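Local coordinates for M32 carboxypeptidase (Pyrococcus furiosus, PDB 1KA2) that releases amino acids one after another from the C-terminus of peptides, with broad specificity and with cobalt as its metal cofactor, at the interface of chains A and B. Sequence-based numbering; all coordinates share one arbitrary frame. Chains: chain A/B, M32 carboxypeptidase.

Contact 1: the interface of chains A and B. Residues chain A 52, 55-56, 59; chain B 19.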
ATOM      1  N   GLU A  52      -0.312  -7.827  14.099  1.00 31.79           N
ATOM      2  CA  GLU A  52      -1.204  -8.975  14.039  1.00 32.58           C
ATOM      3  C   GLU A  52      -0.763  -9.946  12.940  1.00 33.97           C
ATOM      4  O   GLU A  52      -0.781 -11.163  13.137  1.00 34.77           O
ATOM      5  CB  GLU A  52      -2.637  -8.504  13.786  1.00 31.99           C
ATOM      6  CG  GLU A  52      -3.281  -7.744  14.934  1.00 31.88           C
ATOM      7  CD  GLU A  52      -3.516  -8.619  16.167  1.00 33.26           C
ATOM      8  OE1 GLU A  52      -3.713  -9.840  16.018  1.00 33.57           O
ATOM      9  OE2 GLU A  52      -3.519  -8.085  17.288  1.00 33.08           O
ATOM     10  N   VAL A  55       2.383 -12.037  13.805  1.00 33.58           N
ATOM     11  CA  VAL A  55       2.052 -13.166  14.656  1.00 35.56           C
ATOM     12  C   VAL A  55       1.313 -14.231  13.842  1.00 35.69           C
ATOM     13  O   VAL A  55       1.502 -15.425  14.050  1.00 35.49           O
ATOM     14  CB  VAL A  55       1.169 -12.747  15.854  1.00 36.46           C
ATOM     15  CG1 VAL A  55       0.666 -13.985  16.589  1.00 35.47           C
ATOM     16  CG2 VAL A  55       1.975 -11.861  16.810  1.00 36.69           C
ATOM     17  N   LEU A  56       0.485 -13.795  12.900  1.00 35.75           N
ATOM     18  CA  LEU A  56      -0.272 -14.735  12.090  1.00 37.02           C
ATOM     19  C   LEU A  56       0.693 -15.519  11.221  1.00 36.52           C
ATOM     20  O   LEU A  56       0.610 -16.746  11.113  1.00 37.39           O
ATOM     21  CB  LEU A  56      -1.273 -13.990  11.198  1.00 37.58           C
ATOM     22  CG  LEU A  56      -2.597 -14.686  10.863  1.00 39.31           C
ATOM     23  CD1 LEU A  56      -3.273 -13.936   9.710  1.00 38.74           C
ATOM     24  CD2 LEU A  56      -2.360 -16.143  10.489  1.00 38.59           C
ATOM     25  N   GLU A  59       2.674 -18.032  13.081  1.00 38.49           N
ATOM     26  CA  GLU A  59       1.774 -19.112  13.441  1.00 40.14           C
ATOM     27  C   GLU A  59       1.620 -20.098  12.286  1.00 40.90           C
ATOM     28  O   GLU A  59       1.648 -21.310  12.489  1.00 40.31           O
ATOM     29  CB  GLU A  59       0.414 -18.539  13.829  1.00 43.00           C
ATOM     30  CG  GLU A  59      -0.570 -19.565  14.345  1.00 47.75           C
ATOM     31  CD  GLU A  59      -1.884 -18.941  14.781  1.00 50.48           C
ATOM     32  OE1 GLU A  59      -1.873 -18.121  15.733  1.00 48.57           O
ATOM     33  OE2 GLU A  59      -2.924 -19.276  14.165  1.00 52.92           O
TER
ATOM     34  N   ARG B  19      -7.061  -9.684  14.537  1.00 34.82           N
ATOM     35  CA  ARG B  19      -6.406 -10.396  13.440  1.00 36.63           C
ATOM     36  C   ARG B  19      -7.224 -10.250  12.173  1.00 34.31           C
ATOM     37  O   ARG B  19      -6.702  -9.975  11.103  1.00 35.69           O
ATOM     38  CB  ARG B  19      -6.275 -11.895  13.741  1.00 38.46           C
ATOM     39  CG  ARG B  19      -4.998 -12.302  14.389  1.00 45.07           C
ATOM     40  CD  ARG B  19      -4.852 -13.800  14.409  1.00 48.95           C
ATOM     41  NE  ARG B  19      -3.553 -14.164  14.968  1.00 52.12           N
ATOM     42  CZ  ARG B  19      -3.119 -15.401  15.122  1.00 51.53           C
ATOM     43  NH1 ARG B  19      -3.879 -16.415  14.764  1.00 52.33           N
ATOM     44  NH2 ARG B  19      -1.917 -15.615  15.625  1.00 55.20           N
TER
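B:Arg19 and A:Glu59 meet across the dimer interface from regular helices, residues 8-36 of chain B and 43-61 of chain A, whose backbone torsions stay helical at every residue of the patch. A:Glu52, A:Val55, A:Leu56 and A:Glu59, on successive turns, form a stripe on one face of their helix, and the arginine side chain runs along this stripe toward the helix's C-terminal end. B:Arg19 is extended from CG to NE, which carries the guanidinium from the level of A:Glu52, where the arginine backbone lies, to that of A:Leu56, within reach of the A:Glu59 carboxylate.

There the arginine grips the carboxylate end-on. B:Arg19 NH2 donates to A:Glu59 OE1 at 2.5 Å, a short hydrogen bond that is also the salt bridge. B:Arg19 NH1 completes the pair by binding A:Glu59 OE2 at 3.1 Å, on the syn side of that oxygen. B:Arg19 NH1 also donates to A:Glu59 OE1 at 2.8 Å, so this oxygen accepts from both terminal nitrogens. The match is not flat: the two planes are turned 48° against each other, and both donors reach OE1 from the same face of the carboxylate, well above its plane. On the arginine's side, OE1 lies within the guanidinium plane. With CG anti to the backbone N (chi1 -175°) and the chain straight beyond it, A:Glu59 stretches outward from its helix to meet the arginine's tip.

Carbon packing helps to place the guanidinium. A:Val55 CG1 sits at its edge, in plane, 3.2 Å from B:Arg19 NH2. One face lies over the backbone of A:Leu56, whose CA is 4.0 Å from B:Arg19 NH2, toward the rim. A:Glu52 bends at chi2 and crosses the arginine at about a right angle, without bonding its guanidinium; its carboxylate OE1 rests 3.2 Å from B:Arg19 CG.

Contact 2: the interface of chains A and B. Residues chain A 25, 29, 244, 248, 250; chain B 30, 33, 46.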
ATOM      1  N   HIS A  25       3.565 -10.402   1.160  1.00 30.86           N
ATOM      2  CA  HIS A  25       3.302  -9.434   0.109  1.00 29.79           C
ATOM      3  C   HIS A  25       2.641  -8.256   0.808  1.00 29.37           C
ATOM      4  O   HIS A  25       3.026  -7.102   0.640  1.00 28.08           O
ATOM      5  CB  HIS A  25       2.328 -10.022  -0.898  1.00 29.66           C
ATOM      6  CG  HIS A  25       1.910  -9.059  -1.959  1.00 28.82           C
ATOM      7  ND1 HIS A  25       2.722  -8.727  -3.022  1.00 29.67           N
ATOM      8  CD2 HIS A  25       0.765  -8.355  -2.123  1.00 29.06           C
ATOM      9  CE1 HIS A  25       2.093  -7.859  -3.797  1.00 31.37           C
ATOM     10  NE2 HIS A  25       0.903  -7.618  -3.273  1.00 28.33           N
ATOM     11  N   VAL A  29       3.852  -4.132   1.298  1.00 24.47           N
ATOM     12  CA  VAL A  29       3.029  -3.020   0.872  1.00 24.34           C
ATOM     13  C   VAL A  29       2.779  -2.084   2.051  1.00 23.43           C
ATOM     14  O   VAL A  29       2.834  -0.870   1.905  1.00 24.39           O
ATOM     15  CB  VAL A  29       1.694  -3.522   0.286  1.00 22.96           C
ATOM     16  CG1 VAL A  29       0.802  -2.348  -0.058  1.00 24.88           C
ATOM     17  CG2 VAL A  29       1.981  -4.330  -0.977  1.00 23.80           C
ATOM     18  N   PHE A 244       7.412  -6.370  -3.877  1.00 29.75           N
ATOM     19  CA  PHE A 244       6.038  -6.786  -3.629  1.00 30.34           C
ATOM     20  C   PHE A 244       5.915  -8.092  -4.423  1.00 32.20           C
ATOM     21  O   PHE A 244       5.107  -8.967  -4.114  1.00 34.44           O
ATOM     22  CB  PHE A 244       5.044  -5.745  -4.167  1.00 30.31           C
ATOM     23  CG  PHE A 244       5.001  -4.453  -3.380  1.00 28.17           C
ATOM     24  CD1 PHE A 244       4.120  -3.440  -3.747  1.00 28.86           C
ATOM     25  CD2 PHE A 244       5.854  -4.233  -2.296  1.00 30.30           C
ATOM     26  CE1 PHE A 244       4.081  -2.225  -3.054  1.00 27.48           C
ATOM     27  CE2 PHE A 244       5.824  -3.008  -1.590  1.00 28.74           C
ATOM     28  CZ  PHE A 244       4.932  -2.007  -1.980  1.00 28.39           C
ATOM     29  N   ASP A 248       6.963  -6.452  -9.502  1.00 26.72           N
ATOM     30  CA  ASP A 248       6.603  -5.237  -8.778  1.00 29.12           C
ATOM     31  C   ASP A 248       7.673  -4.952  -7.733  1.00 26.08           C
ATOM     32  O   ASP A 248       7.568  -5.413  -6.604  1.00 25.34           O
ATOM     33  CB  ASP A 248       5.236  -5.406  -8.091  1.00 26.64           C
ATOM     34  CG  ASP A 248       4.676  -4.097  -7.568  1.00 28.93           C
ATOM     35  OD1 ASP A 248       5.396  -3.080  -7.598  1.00 28.29           O
ATOM     36  OD2 ASP A 248       3.504  -4.074  -7.121  1.00 30.02           O
ATOM     37  N   ARG A 250      10.008  -1.833  -5.913  1.00 25.07           N
ATOM     38  CA  ARG A 250      10.063  -0.398  -5.725  1.00 25.70           C
ATOM     39  C   ARG A 250      11.236   0.117  -4.902  1.00 26.50           C
ATOM     40  O   ARG A 250      11.664  -0.517  -3.936  1.00 27.46           O
ATOM     41  CB  ARG A 250       8.750   0.046  -5.089  1.00 26.49           C
ATOM     42  CG  ARG A 250       7.541  -0.538  -5.808  1.00 29.57           C
ATOM     43  CD  ARG A 250       6.210  -0.003  -5.293  1.00 28.37           C
ATOM     44  NE  ARG A 250       5.098  -0.746  -5.873  1.00 26.03           N
ATOM     45  CZ  ARG A 250       3.819  -0.547  -5.567  1.00 31.11           C
ATOM     46  NH1 ARG A 250       3.469   0.379  -4.671  1.00 25.87           N
ATOM     47  NH2 ARG A 250       2.884  -1.278  -6.163  1.00 29.75           N
TER
ATOM     48  N   LEU B  30      -3.925  -2.898  -0.148  1.00 24.03           N
ATOM     49  CA  LEU B  30      -3.669  -3.618  -1.394  1.00 24.43           C
ATOM     50  C   LEU B  30      -4.520  -3.091  -2.538  1.00 24.43           C
ATOM     51  O   LEU B  30      -4.009  -2.799  -3.618  1.00 26.48           O
ATOM     52  CB  LEU B  30      -3.947  -5.110  -1.188  1.00 23.18           C
ATOM     53  CG  LEU B  30      -2.743  -6.021  -0.955  1.00 26.34           C
ATOM     54  CD1 LEU B  30      -1.645  -5.277  -0.252  1.00 24.24           C
ATOM     55  CD2 LEU B  30      -3.183  -7.252  -0.169  1.00 24.68           C
ATOM     56  N   ASP B  33      -3.643   0.608  -3.375  1.00 26.27           N
ATOM     57  CA  ASP B  33      -2.372   0.673  -4.088  1.00 25.30           C
ATOM     58  C   ASP B  33      -2.511   0.125  -5.503  1.00 25.49           C
ATOM     59  O   ASP B  33      -1.937   0.665  -6.451  1.00 26.03           O
ATOM     60  CB  ASP B  33      -1.281  -0.090  -3.314  1.00 28.06           C
ATOM     61  CG  ASP B  33       0.012  -0.178  -4.085  1.00 27.71           C
ATOM     62  OD1 ASP B  33       0.249  -1.213  -4.746  1.00 29.84           O
ATOM     63  OD2 ASP B  33       0.771   0.809  -4.054  1.00 30.74           O
ATOM     64  N   ARG B  46      -0.336  -9.320  -7.133  1.00 33.33           N
ATOM     65  CA  ARG B  46      -1.250  -8.611  -6.250  1.00 34.05           C
ATOM     66  C   ARG B  46      -2.522  -9.454  -6.114  1.00 33.95           C
ATOM     67  O   ARG B  46      -3.002  -9.688  -5.001  1.00 36.29           O
ATOM     68  CB  ARG B  46      -1.585  -7.230  -6.827  1.00 31.93           C
ATOM     69  CG  ARG B  46      -2.592  -6.392  -6.004  1.00 32.34           C
ATOM     70  CD  ARG B  46      -2.198  -6.292  -4.530  1.00 30.08           C
ATOM     71  NE  ARG B  46      -0.826  -5.830  -4.406  1.00 29.64           N
ATOM     72  CZ  ARG B  46      -0.438  -4.563  -4.487  1.00 27.52           C
ATOM     73  NH1 ARG B  46      -1.329  -3.596  -4.676  1.00 27.95           N
ATOM     74  NH2 ARG B  46       0.857  -4.270  -4.427  1.00 23.39           N
TER
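A:Arg250 and B:Asp33 approach from opposite directions and join the two subunits by a two-pronged salt bridge. A:Arg250 NH1 donates to B:Asp33 OD2 at 2.8 Å in an almost perfectly straight bond, while A:Arg250 NH2 reaches the syn lone pair of B:Asp33 OD1 at 3.0 Å. The two flat groups are nearly coplanar, 28° apart. Within chain A the same guanidinium takes A:Asp248 side-on, A:Arg250 NE meeting A:Asp248 OD1 at 2.9 Å and NH2 meeting OD2, so the arginine is held between two carboxylates, one from each subunit. Within chain B, B:Arg46 grips B:Asp33 with both terminal nitrogens on OD1, B:Arg46 NH1 at 2.9 Å from B:Asp33 OD1 using the anti lone pair. OD1 thus accepts from three donors, and the alternation of aspartates and arginines probably balances the charge. A glutamine in place of A:Arg250 would probably leave B:Asp33 OD2 without its charged mate and A:Asp248 freer to turn.

A second polar link uses a histidine. B:Arg46 bends at chi2 and chi3, which turns B:Arg46 NE toward A:His25 NE2, in the plane of the imidazole, at 2.7 Å. On the other side of the ring, A:His25 ND1 donates to the backbone carbonyl A:Phe244 O at 2.6 Å, fixing the ring's rotation; this pairing suggests a neutral histidine with its proton on ND1. The ring reaches both partners because CG stands anti to the backbone N (chi1 175°).

Apolar contacts are modest. A:Val29 packs against B:Leu30, A:Val29 CB to B:Leu30 CD1 at 3.8 Å, and its CG2 lies over the centre of the A:Phe244 ring, whose CD1 lies at the edge of the B:Arg46 guanidinium, in its plane.

In the fold, helix 8-36 contributes from both subunits, helix 43-61 of chain B brings B:Arg46, and strand 248-253 of chain A supplies A:Asp248 and A:Arg250 from the DXRXT motif of M32 peptidases.

Contact 1 and contact 2 lie about 20 Å apart, centre to centre, along one two-fold interface of the homodimer. Both draw on the same two helices, 8-36 and 43-61, with the roles of the chains changing: in contact 1 helix 43-61 belongs to chain A, in contact 2 to chain B. Symmetry gives each contact a twin. Contact 1 is purely helix to helix, whereas contact 2 adds the strand with the DXRXT motif; the centre of contact 1 is about 28 Å from the catalytic A:Glu270, that of contact 2 about 16 Å. Dimerisation may therefore help to hold this motif in place.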